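Local coordinates for protein farnesyltransferase, putative (Trypanosoma cruzi, PDB 3WCA) that probably catalyses the magnesium-dependent, NAD(P)H-driven condensation of two farnesyl diphosphate molecules to squalene, the first committed step toward lanosterol, at residues 162-167 with 199-204; 144-149 with 154-159; 194-199 with 265-270. The protein carries 1 engineered substitution. All blocks are in the same frame, centred on the assembly; numbering follows the deposited sequence.

Contact 1 (162-167 with 199-204); sequences HYVAGL and FLQKTN. With FPS (S-[(2E,6E)-3,7,11-trimethyldodeca-2,6,10-trienyl] trihydrogen thiodiphosphate), chain E.
A165 meets Q201 where helix 154-179 packs on helix 191-207, two neighbours in the all-helical isoprenoid synthase fold of the squalene/phytoene synthase family, A165 CB lying 3.5 Å from Q201 CB. Both residues belong to the pocket of the bound farnesyl thiodiphosphate, FPS, and illustrate how a small residue lets two helices come together beside a hydrophobic channel. With CG anti to the backbone N (chi1 -172°) and the chain bent at the next bond, the glutamine carries its amide past A165 and turns OE1 to the ligand. V164 runs at about a right angle to that side chain, and its CG2 branch packs 4.0 Å from Q201 CD. On the ligand side Q201 OE1 stands 3.6 Å from FPS C3, a van der Waals approach of an oxygen to the isoprenoid chain. The preceding residue, L200, meets the same chain farther down, its CD1 3.8 Å from FPS C8.

In the second shell, A165 lies within a wider pi-type turn, in which L167 N bonds to H162 O at 2.8 Å, while H162 ND1 is hydrogen-bonded to N194 OD1 on the partner helix. V164 also approaches the magnesium ligand E71. Within helix 191-207, F199 O accepts T203 N and T203 OG1 from opposite faces of its carbonyl plane, the hydroxyl at 2.8 Å.

Contact 2 (144-149 with 154-159); sequences CDFLTR and KADYDL
F146 and R149 reach D156 and L159 through quite different first torsions: F146 CG is anti to its own carbonyl carbon, whereas R149 CG sits between the backbone N and the carbonyl carbon (chi1 59°) and the chain then bends at chi2. The two segments are the arms of a helix-loop-helix connection, in which helix 126-147 ends, a short loop turns the chain, and helix 154-179 begins. The torsions fold the arginine back over the phenylalanine, and F146 CE1 lies 3.6 Å from the guanidinium plane, over its centre.

A three-residue salt-bridge network is built on that folded arginine. R149 NH2 donates to D145 OD2 at 2.6 Å, meeting the carboxylate on its syn side, and R149 NE adds a longer, weak bond to D145 OD1, so that one edge of the guanidinium is matched to one carboxylate. The remaining terminal nitrogen, NH1, turns across the connection to D156 OD2 at 2.9 Å, a salt bridge whose hydrogen-bond geometry is weak, with the two planes 82° apart. The arginine charge thus lies between two acidic groups, and probably offsets the repulsion expected between D145 and D156, whose OD2 atoms are 7.0 Å apart. The other carboxylate oxygen of D156, OD1, accepts E152 N just before the helix, and T153 OG1 takes the backbone N-H of D156.

The whole contact lies at the protein surface. Beside the ion pairs the F146 ring approaches the backbone of the second helix, F146 CZ being 3.6 Å from D156 O. Its apolar part is at the ring edge, near the ring plane, where F146 CE2 touches L159 CG at 4.3 Å.

Contact 3 (194-199 with 265-270); sequences NHMGLF and VEYLAS. With FPS (S-[(2E,6E)-3,7,11-trimethyldodeca-2,6,10-trienyl] trihydrogen thiodiphosphate), chain E.
M196 fills the tight part of this contact, its methyl group wedged between Y267, L268 and the end of the bound FPS. The side chain leaves its helix toward the partner and is bent twice, at chi2 (-88°) and chi3 (-65°), a fold that carries it across the tyrosine at about a right angle, CG and CE both against Y267 CD1, with M196 CE 3.7 Å from that atom. Sulfur takes part as well: M196 SD lies 4.7 Å from the centroid of the Y267 ring, 51° off the ring normal, an oblique Met-aromatic contact.

This pair joins helix 191-207 to helix 261-269 at the far end of the isoprenoid channel, in the helical bundle of the squalene/phytoene synthase fold. M196 CB packs 3.6 Å from FPS C15, a terminal methyl of the farnesyl chain, while Y267 CZ approaches that methyl at 3.9 Å. G197 turns its CA to the chain, 3.7 Å from FPS C10. The tyrosine hydroxyl is hydrogen-bonded to T173 OG1, which would help to fix the ring beside the ligand.

The L268 edge is lighter by comparison: there just one branch, L268 CD2, reaches M196 CE, at 3.9 Å. Solvent comes in nearby, at the exposed S270, where S270 N and S270 OG both donate to Y267 O, the hydroxyl at 2.8 Å.

In the fold
Along the chain, contact 2 closes before contact 1 opens, whereas contacts 1 and 3 cross, their segments alternating. Helix 154-179 supplies a segment to contacts 1 and 2, and helix 191-207 one each to contacts 1 and 3, which share F199. The centres of contacts 1 and 2 lie about 12 Å apart, those of 1 and 3 about 11 Å, and those of 2 and 3 about 22 Å. Contact 1 therefore occupies the middle, near the centre of the chain, joined to contact 2 by the K202–D158 salt bridge. It lies beside the channel close to the magnesium site, contact 3 at the far tail of the farnesyl chain, and contact 2 farther out at the surface.

Contact 1 (162-167 with 199-204)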
loop_
_atom_site.group_PDB
_atom_site.type_symbol
_atom_site.label_atom_id
_atom_site.label_comp_id
_atom_site.label_asym_id
_atom_site.label_seq_id
_atom_site.Cartn_x
_atom_site.Cartn_y
_atom_site.Cartn_z
ATOM N N HIS A 162 -1.884 0.797 8.979
ATOM C CA HIS A 162 -3.337 0.917 8.974
ATOM C C HIS A 162 -3.750 2.303 8.485
ATOM O O HIS A 162 -4.589 2.429 7.593
ATOM C CB HIS A 162 -3.892 0.681 10.385
ATOM C CG HIS A 162 -5.315 1.110 10.560
ATOM N ND1 HIS A 162 -6.371 0.441 9.982
ATOM C CD2 HIS A 162 -5.854 2.152 11.240
ATOM C CE1 HIS A 162 -7.501 1.051 10.298
ATOM N NE2 HIS A 162 -7.215 2.093 11.060
ATOM N N TYR A 163 -3.140 3.335 9.056
ATOM C CA TYR A 163 -3.454 4.712 8.694
ATOM C C TYR A 163 -3.141 5.105 7.257
ATOM O O TYR A 163 -3.873 5.898 6.664
ATOM C CB TYR A 163 -2.717 5.711 9.607
ATOM C CG TYR A 163 -3.174 5.764 11.063
ATOM C CD1 TYR A 163 -4.515 5.961 11.396
ATOM C CD2 TYR A 163 -2.250 5.657 12.102
ATOM C CE1 TYR A 163 -4.925 6.055 12.738
ATOM C CE2 TYR A 163 -2.642 5.747 13.439
ATOM C CZ TYR A 163 -3.977 5.945 13.753
ATOM O OH TYR A 163 -4.351 6.024 15.078
ATOM N N VAL A 164 -2.054 4.583 6.692
ATOM C CA VAL A 164 -1.702 4.997 5.348
ATOM C C VAL A 164 -2.024 4.021 4.232
ATOM O O VAL A 164 -1.876 4.377 3.066
ATOM C CB VAL A 164 -0.195 5.387 5.251
ATOM C CG1 VAL A 164 0.135 6.459 6.318
ATOM C CG2 VAL A 164 0.692 4.144 5.418
ATOM N N ALA A 165 -2.470 2.819 4.587
ATOM C CA ALA A 165 -2.784 1.792 3.602
ATOM C C ALA A 165 -3.993 0.941 3.991
ATOM O O ALA A 165 -4.862 0.667 3.165
ATOM C CB ALA A 165 -1.571 0.897 3.396
ATOM N N GLY A 166 -4.037 0.508 5.243
ATOM C CA GLY A 166 -5.156 -0.298 5.691
ATOM C C GLY A 166 -6.482 0.431 5.499
ATOM O O GLY A 166 -7.500 -0.189 5.170
ATOM N N LEU A 167 -6.466 1.748 5.694
ATOM C CA LEU A 167 -7.673 2.552 5.539
ATOM C C LEU A 167 -8.080 2.682 4.067
ATOM O O LEU A 167 -9.260 2.866 3.754
ATOM C CB LEU A 167 -7.476 3.940 6.157
ATOM C CG LEU A 167 -7.626 4.020 7.684
ATOM C CD1 LEU A 167 -7.325 5.421 8.166
ATOM C CD2 LEU A 167 -9.053 3.629 8.069
ATOM N N PHE A 199 -0.570 -5.818 3.560
ATOM C CA PHE A 199 0.303 -6.652 2.756
ATOM C C PHE A 199 1.013 -5.823 1.703
ATOM O O PHE A 199 2.205 -6.007 1.467
ATOM C CB PHE A 199 -0.467 -7.779 2.070
ATOM C CG PHE A 199 0.431 -8.783 1.372
ATOM C CD1 PHE A 199 1.408 -9.477 2.092
ATOM C CD2 PHE A 199 0.310 -9.023 0.005
ATOM C CE1 PHE A 199 2.252 -10.393 1.464
ATOM C CE2 PHE A 199 1.150 -9.939 -0.640
ATOM C CZ PHE A 199 2.118 -10.625 0.080
ATOM N N LEU A 200 0.285 -4.908 1.069
ATOM C CA LEU A 200 0.890 -4.069 0.048
ATOM C C LEU A 200 1.886 -3.081 0.646
ATOM O O LEU A 200 3.008 -2.954 0.162
ATOM C CB LEU A 200 -0.172 -3.272 -0.737
ATOM C CG LEU A 200 -1.294 -4.003 -1.491
ATOM C CD1 LEU A 200 -2.030 -2.995 -2.401
ATOM C CD2 LEU A 200 -0.710 -5.140 -2.327
ATOM N N GLN A 201 1.471 -2.382 1.699
ATOM C CA GLN A 201 2.330 -1.386 2.299
ATOM C C GLN A 201 3.608 -2.022 2.835
ATOM O O GLN A 201 4.688 -1.511 2.603
ATOM C CB GLN A 201 1.585 -0.637 3.418
ATOM C CG GLN A 201 2.337 0.578 3.985
ATOM C CD GLN A 201 2.633 1.649 2.933
ATOM O OE1 GLN A 201 1.773 2.000 2.131
ATOM N NE2 GLN A 201 3.849 2.178 2.947
ATOM N N LYS A 202 3.483 -3.147 3.524
ATOM C CA LYS A 202 4.652 -3.801 4.096
ATOM C C LYS A 202 5.635 -4.311 3.044
ATOM O O LYS A 202 6.849 -4.197 3.227
ATOM C CB LYS A 202 4.220 -4.937 5.036
ATOM C CG LYS A 202 3.558 -4.430 6.319
ATOM C CD LYS A 202 3.402 -5.535 7.354
ATOM C CE LYS A 202 2.718 -5.026 8.616
ATOM N NZ LYS A 202 2.543 -6.105 9.639
ATOM N N THR A 203 5.127 -4.863 1.944
ATOM C CA THR A 203 6.017 -5.353 0.900
ATOM C C THR A 203 6.781 -4.168 0.326
ATOM O O THR A 203 7.964 -4.278 0.027
ATOM C CB THR A 203 5.245 -6.087 -0.209
ATOM O OG1 THR A 203 4.534 -7.192 0.367
ATOM C CG2 THR A 203 6.206 -6.639 -1.257
ATOM N N ASN A 204 6.126 -3.018 0.203
ATOM C CA ASN A 204 6.837 -1.871 -0.329
ATOM C C ASN A 204 7.856 -1.360 0.681
ATOM O O ASN A 204 8.968 -1.026 0.311
ATOM C CB ASN A 204 5.873 -0.749 -0.721
ATOM C CG ASN A 204 5.017 -1.106 -1.936
ATOM O OD1 ASN A 204 5.323 -2.040 -2.681
ATOM N ND2 ASN A 204 3.947 -0.355 -2.141
HETATM C C1 FPS E . 1.950 3.450 -2.638
HETATM S S1 FPS E . 1.460 4.569 -4.040
HETATM C C2 FPS E . 0.684 3.026 -1.833
HETATM C C3 FPS E . 0.366 1.818 -1.219
HETATM C C4 FPS E . 1.261 0.599 -1.208
HETATM C C5 FPS E . -0.978 1.729 -0.533
HETATM C C6 FPS E . -2.247 1.610 -1.433
HETATM C C7 FPS E . -3.173 0.626 -0.752
HETATM C C8 FPS E . -4.202 -0.035 -1.306
HETATM C C10 FPS E . -4.988 -0.973 -0.370
HETATM C C9 FPS E . -4.614 0.105 -2.776
HETATM C C11 FPS E . -5.607 -2.138 -1.109
HETATM C C12 FPS E . -6.730 -2.703 -0.279
HETATM C C13 FPS E . -7.860 -3.264 -0.764
HETATM C C14 FPS E . -8.169 -3.406 -2.260
HETATM C C15 FPS E . -8.879 -3.787 0.245
HETATM P PA FPS E . 1.411 3.508 -5.817
HETATM O O1A FPS E . 0.521 2.244 -5.652
HETATM O O2A FPS E . 0.827 4.421 -6.865
HETATM O O3A FPS E . 2.900 3.211 -6.527
HETATM P PB FPS E . 4.382 2.582 -6.004
HETATM O O1B FPS E . 4.951 1.561 -7.034
HETATM O O2B FPS E . 5.424 3.754 -5.905
HETATM O O3B FPS E . 4.184 1.774 -4.655
#

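Contact 2 (144-149 with 154-159)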
loop_
_atom_site.group_PDB
_atom_site.type_symbol
_atom_site.label_atom_id
_atom_site.label_comp_id
_atom_site.label_asym_id
_atom_site.label_seq_id
_atom_site.Cartn_x
_atom_site.Cartn_y
_atom_site.Cartn_z
ATOM N N CYS A 144 -0.626 12.562 11.451
ATOM C CA CYS A 144 -0.215 13.551 12.442
ATOM C C CYS A 144 0.398 12.862 13.648
ATOM O O CYS A 144 1.425 13.300 14.161
ATOM C CB CYS A 144 -1.401 14.417 12.885
ATOM S SG CYS A 144 -1.873 15.703 11.697
ATOM N N ASP A 145 -0.228 11.776 14.085
ATOM C CA ASP A 145 0.269 11.024 15.230
ATOM C C ASP A 145 1.703 10.557 15.012
ATOM O O ASP A 145 2.543 10.685 15.906
ATOM C CB ASP A 145 -0.636 9.818 15.510
ATOM C CG ASP A 145 -0.167 8.994 16.711
ATOM O OD1 ASP A 145 0.421 9.576 17.650
ATOM O OD2 ASP A 145 -0.399 7.763 16.726
ATOM N N PHE A 146 1.994 10.023 13.826
ATOM C CA PHE A 146 3.338 9.529 13.534
ATOM C C PHE A 146 4.296 10.568 12.974
ATOM O O PHE A 146 5.426 10.244 12.626
ATOM C CB PHE A 146 3.278 8.317 12.601
ATOM C CG PHE A 146 2.854 7.055 13.290
ATOM C CD1 PHE A 146 3.743 6.366 14.109
ATOM C CD2 PHE A 146 1.546 6.588 13.174
ATOM C CE1 PHE A 146 3.338 5.232 14.810
ATOM C CE2 PHE A 146 1.129 5.453 13.869
ATOM C CZ PHE A 146 2.031 4.773 14.692
ATOM N N LEU A 147 3.850 11.813 12.866
ATOM C CA LEU A 147 4.740 12.862 12.390
ATOM C C LEU A 147 5.506 13.353 13.616
ATOM O O LEU A 147 6.590 13.923 13.504
ATOM C CB LEU A 147 3.955 14.021 11.777
ATOM C CG LEU A 147 3.789 14.044 10.257
ATOM C CD1 LEU A 147 2.979 15.267 9.873
ATOM C CD2 LEU A 147 5.153 14.085 9.577
ATOM N N THR A 148 4.930 13.096 14.789
ATOM C CA THR A 148 5.527 13.508 16.051
ATOM C C THR A 148 6.165 12.353 16.840
ATOM O O THR A 148 6.427 12.480 18.039
ATOM C CB THR A 148 4.473 14.235 16.939
ATOM O OG1 THR A 148 5.043 14.526 18.222
ATOM C CG2 THR A 148 3.223 13.379 17.115
ATOM N N ARG A 149 6.414 11.228 16.172
ATOM C CA ARG A 149 7.051 10.087 16.831
ATOM C C ARG A 149 7.520 9.010 15.857
ATOM O O ARG A 149 7.120 8.988 14.692
ATOM C CB ARG A 149 6.121 9.456 17.868
ATOM C CG ARG A 149 4.802 8.958 17.325
ATOM C CD ARG A 149 4.362 7.719 18.093
ATOM N NE ARG A 149 2.936 7.439 17.965
ATOM C CZ ARG A 149 2.399 6.244 18.176
ATOM N NH1 ARG A 149 3.177 5.225 18.517
ATOM N NH2 ARG A 149 1.088 6.069 18.056
ATOM N N LYS A 154 6.058 -3.254 16.924
ATOM C CA LYS A 154 5.386 -3.948 15.841
ATOM C C LYS A 154 3.970 -3.405 15.805
ATOM O O LYS A 154 3.354 -3.316 14.743
ATOM C CB LYS A 154 5.369 -5.452 16.108
ATOM C CG LYS A 154 6.758 -6.031 16.243
ATOM C CD LYS A 154 6.742 -7.527 16.510
ATOM C CE LYS A 154 6.297 -8.330 15.306
ATOM N NZ LYS A 154 6.518 -9.790 15.557
ATOM N N ALA A 155 3.465 -3.048 16.982
ATOM C CA ALA A 155 2.132 -2.472 17.121
ATOM C C ALA A 155 2.142 -1.135 16.395
ATOM O O ALA A 155 1.196 -0.803 15.680
ATOM C CB ALA A 155 1.800 -2.265 18.604
ATOM N N ASP A 156 3.210 -0.366 16.597
ATOM C CA ASP A 156 3.367 0.926 15.934
ATOM C C ASP A 156 3.391 0.687 14.416
ATOM O O ASP A 156 2.697 1.364 13.665
ATOM C CB ASP A 156 4.695 1.598 16.329
ATOM C CG ASP A 156 4.698 2.158 17.752
ATOM O OD1 ASP A 156 5.810 2.440 18.247
ATOM O OD2 ASP A 156 3.622 2.332 18.368
ATOM N N TYR A 157 4.212 -0.270 13.984
ATOM C CA TYR A 157 4.361 -0.619 12.567
ATOM C C TYR A 157 2.979 -0.904 11.968
ATOM O O TYR A 157 2.579 -0.276 10.994
ATOM C CB TYR A 157 5.282 -1.842 12.452
ATOM C CG TYR A 157 5.597 -2.357 11.050
ATOM C CD1 TYR A 157 5.912 -1.485 9.997
ATOM C CD2 TYR A 157 5.690 -3.729 10.811
ATOM C CE1 TYR A 157 6.322 -1.979 8.744
ATOM C CE2 TYR A 157 6.094 -4.229 9.569
ATOM C CZ TYR A 157 6.413 -3.353 8.543
ATOM O OH TYR A 157 6.849 -3.870 7.334
ATOM N N ASP A 158 2.254 -1.840 12.576
ATOM C CA ASP A 158 0.911 -2.200 12.137
ATOM C C ASP A 158 -0.069 -1.035 12.123
ATOM O O ASP A 158 -0.836 -0.875 11.171
ATOM C CB ASP A 158 0.350 -3.306 13.025
ATOM C CG ASP A 158 0.859 -4.670 12.630
ATOM O OD1 ASP A 158 1.954 -4.747 12.049
ATOM O OD2 ASP A 158 0.169 -5.665 12.905
ATOM N N LEU A 159 -0.058 -0.217 13.171
ATOM C CA LEU A 159 -0.988 0.904 13.227
ATOM C C LEU A 159 -0.676 1.942 12.159
ATOM O O LEU A 159 -1.588 2.477 11.526
ATOM C CB LEU A 159 -0.992 1.547 14.623
ATOM C CG LEU A 159 -1.988 2.697 14.852
ATOM C CD1 LEU A 159 -3.427 2.190 14.671
ATOM C CD2 LEU A 159 -1.782 3.295 16.270
#

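Contact 3 (194-199 with 265-270)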
loop_
_atom_site.group_PDB
_atom_site.type_symbol
_atom_site.label_atom_id
_atom_site.label_comp_id
_atom_site.label_asym_id
_atom_site.label_seq_id
_atom_site.Cartn_x
_atom_site.Cartn_y
_atom_site.Cartn_z
ATOM N N ASN A 194 -8.239 -4.447 5.784
ATOM C CA ASN A 194 -7.074 -3.827 6.394
ATOM C C ASN A 194 -5.842 -4.690 6.117
ATOM O O ASN A 194 -4.754 -4.169 5.872
ATOM C CB ASN A 194 -7.273 -3.688 7.907
ATOM C CG ASN A 194 -6.143 -2.948 8.570
ATOM O OD1 ASN A 194 -5.997 -1.735 8.406
ATOM N ND2 ASN A 194 -5.317 -3.675 9.312
ATOM N N HIS A 195 -6.013 -6.005 6.192
ATOM C CA HIS A 195 -4.926 -6.925 5.905
ATOM C C HIS A 195 -4.446 -6.684 4.463
ATOM O O HIS A 195 -3.249 -6.643 4.198
ATOM C CB HIS A 195 -5.402 -8.372 6.039
ATOM C CG HIS A 195 -5.418 -8.882 7.447
ATOM N ND1 HIS A 195 -4.266 -9.095 8.174
ATOM C CD2 HIS A 195 -6.445 -9.238 8.255
ATOM C CE1 HIS A 195 -4.583 -9.561 9.369
ATOM N NE2 HIS A 195 -5.900 -9.656 9.444
ATOM N N MET A 196 -5.392 -6.524 3.539
ATOM C CA MET A 196 -5.076 -6.289 2.130
ATOM C C MET A 196 -4.168 -5.070 2.005
ATOM O O MET A 196 -3.164 -5.113 1.306
ATOM C CB MET A 196 -6.370 -6.071 1.324
ATOM C CG MET A 196 -7.203 -7.349 1.092
ATOM S SD MET A 196 -6.697 -8.256 -0.419
ATOM C CE MET A 196 -7.147 -7.015 -1.663
ATOM N N GLY A 197 -4.520 -3.988 2.698
ATOM C CA GLY A 197 -3.705 -2.794 2.646
ATOM C C GLY A 197 -2.334 -3.005 3.279
ATOM O O GLY A 197 -1.325 -2.523 2.759
ATOM N N LEU A 198 -2.290 -3.738 4.391
ATOM C CA LEU A 198 -1.025 -3.971 5.070
ATOM C C LEU A 198 -0.063 -4.809 4.261
ATOM O O LEU A 198 1.133 -4.536 4.260
ATOM C CB LEU A 198 -1.245 -4.614 6.445
ATOM C CG LEU A 198 -1.238 -3.616 7.611
ATOM C CD1 LEU A 198 -2.315 -2.582 7.395
ATOM C CD2 LEU A 198 -1.457 -4.347 8.938
ATOM N N PHE A 199 -0.570 -5.818 3.560
ATOM C CA PHE A 199 0.303 -6.652 2.756
ATOM C C PHE A 199 1.013 -5.823 1.703
ATOM O O PHE A 199 2.205 -6.007 1.467
ATOM C CB PHE A 199 -0.467 -7.779 2.070
ATOM C CG PHE A 199 0.431 -8.783 1.372
ATOM C CD1 PHE A 199 1.408 -9.477 2.092
ATOM C CD2 PHE A 199 0.310 -9.023 0.005
ATOM C CE1 PHE A 199 2.252 -10.393 1.464
ATOM C CE2 PHE A 199 1.150 -9.939 -0.640
ATOM C CZ PHE A 199 2.118 -10.625 0.080
ATOM N N VAL A 265 -6.193 -13.820 0.769
ATOM C CA VAL A 265 -6.859 -14.870 0.010
ATOM C C VAL A 265 -8.365 -14.851 0.295
ATOM O O VAL A 265 -9.175 -14.937 -0.624
ATOM C CB VAL A 265 -6.248 -16.261 0.335
ATOM C CG1 VAL A 265 -7.151 -17.388 -0.175
ATOM C CG2 VAL A 265 -4.882 -16.379 -0.327
ATOM N N GLU A 266 -8.740 -14.704 1.563
ATOM C CA GLU A 266 -10.149 -14.666 1.935
ATOM C C GLU A 266 -10.866 -13.468 1.323
ATOM O O GLU A 266 -11.956 -13.605 0.769
ATOM C CB GLU A 266 -10.302 -14.625 3.457
ATOM C CG GLU A 266 -9.860 -15.892 4.146
ATOM C CD GLU A 266 -10.497 -17.135 3.540
ATOM O OE1 GLU A 266 -11.736 -17.147 3.351
ATOM O OE2 GLU A 266 -9.755 -18.101 3.259
ATOM N N TYR A 267 -10.267 -12.289 1.440
ATOM C CA TYR A 267 -10.877 -11.097 0.871
ATOM C C TYR A 267 -11.043 -11.238 -0.648
ATOM O O TYR A 267 -12.116 -10.972 -1.184
ATOM C CB TYR A 267 -10.034 -9.857 1.191
ATOM C CG TYR A 267 -10.656 -8.557 0.731
ATOM C CD1 TYR A 267 -10.474 -8.095 -0.577
ATOM C CD2 TYR A 267 -11.464 -7.810 1.590
ATOM C CE1 TYR A 267 -11.086 -6.914 -1.024
ATOM C CE2 TYR A 267 -12.082 -6.631 1.154
ATOM C CZ TYR A 267 -11.887 -6.188 -0.152
ATOM O OH TYR A 267 -12.469 -5.013 -0.569
ATOM N N LEU A 268 -9.994 -11.652 -1.351
ATOM C CA LEU A 268 -10.112 -11.794 -2.806
ATOM C C LEU A 268 -11.191 -12.817 -3.191
ATOM O O LEU A 268 -11.911 -12.633 -4.168
ATOM C CB LEU A 268 -8.762 -12.198 -3.422
ATOM C CG LEU A 268 -7.678 -11.110 -3.382
ATOM C CD1 LEU A 268 -6.383 -11.651 -3.996
ATOM C CD2 LEU A 268 -8.164 -9.863 -4.142
ATOM N N ALA A 269 -11.304 -13.884 -2.411
ATOM C CA ALA A 269 -12.284 -14.920 -2.687
ATOM C C ALA A 269 -13.710 -14.508 -2.342
ATOM O O ALA A 269 -14.658 -15.196 -2.704
ATOM C CB ALA A 269 -11.915 -16.199 -1.946
ATOM N N SER A 270 -13.878 -13.383 -1.661
ATOM C CA SER A 270 -15.222 -12.938 -1.304
ATOM C C SER A 270 -15.779 -11.980 -2.343
ATOM O O SER A 270 -16.946 -11.601 -2.269
ATOM C CB SER A 270 -15.229 -12.250 0.066
ATOM O OG SER A 270 -14.654 -10.952 0.005
HETATM C C1 FPS E . 1.950 3.450 -2.638
HETATM S S1 FPS E . 1.460 4.569 -4.040
HETATM C C2 FPS E . 0.684 3.026 -1.833
HETATM C C3 FPS E . 0.366 1.818 -1.219
HETATM C C4 FPS E . 1.261 0.599 -1.208
HETATM C C5 FPS E . -0.978 1.729 -0.533
HETATM C C6 FPS E . -2.247 1.610 -1.433
HETATM C C7 FPS E . -3.173 0.626 -0.752
HETATM C C8 FPS E . -4.202 -0.035 -1.306
HETATM C C10 FPS E . -4.988 -0.973 -0.370
HETATM C C9 FPS E . -4.614 0.105 -2.776
HETATM C C11 FPS E . -5.607 -2.138 -1.109
HETATM C C12 FPS E . -6.730 -2.703 -0.279
HETATM C C13 FPS E . -7.860 -3.264 -0.764
HETATM C C14 FPS E . -8.169 -3.406 -2.260
HETATM C C15 FPS E . -8.879 -3.787 0.245
HETATM P PA FPS E . 1.411 3.508 -5.817
HETATM O O1A FPS E . 0.521 2.244 -5.652
HETATM O O2A FPS E . 0.827 4.421 -6.865
HETATM O O3A FPS E . 2.900 3.211 -6.527
HETATM P PB FPS E . 4.382 2.582 -6.004
HETATM O O1B FPS E . 4.951 1.561 -7.034
HETATM O O2B FPS E . 5.424 3.754 -5.905
HETATM O O3B FPS E . 4.184 1.774 -4.655
#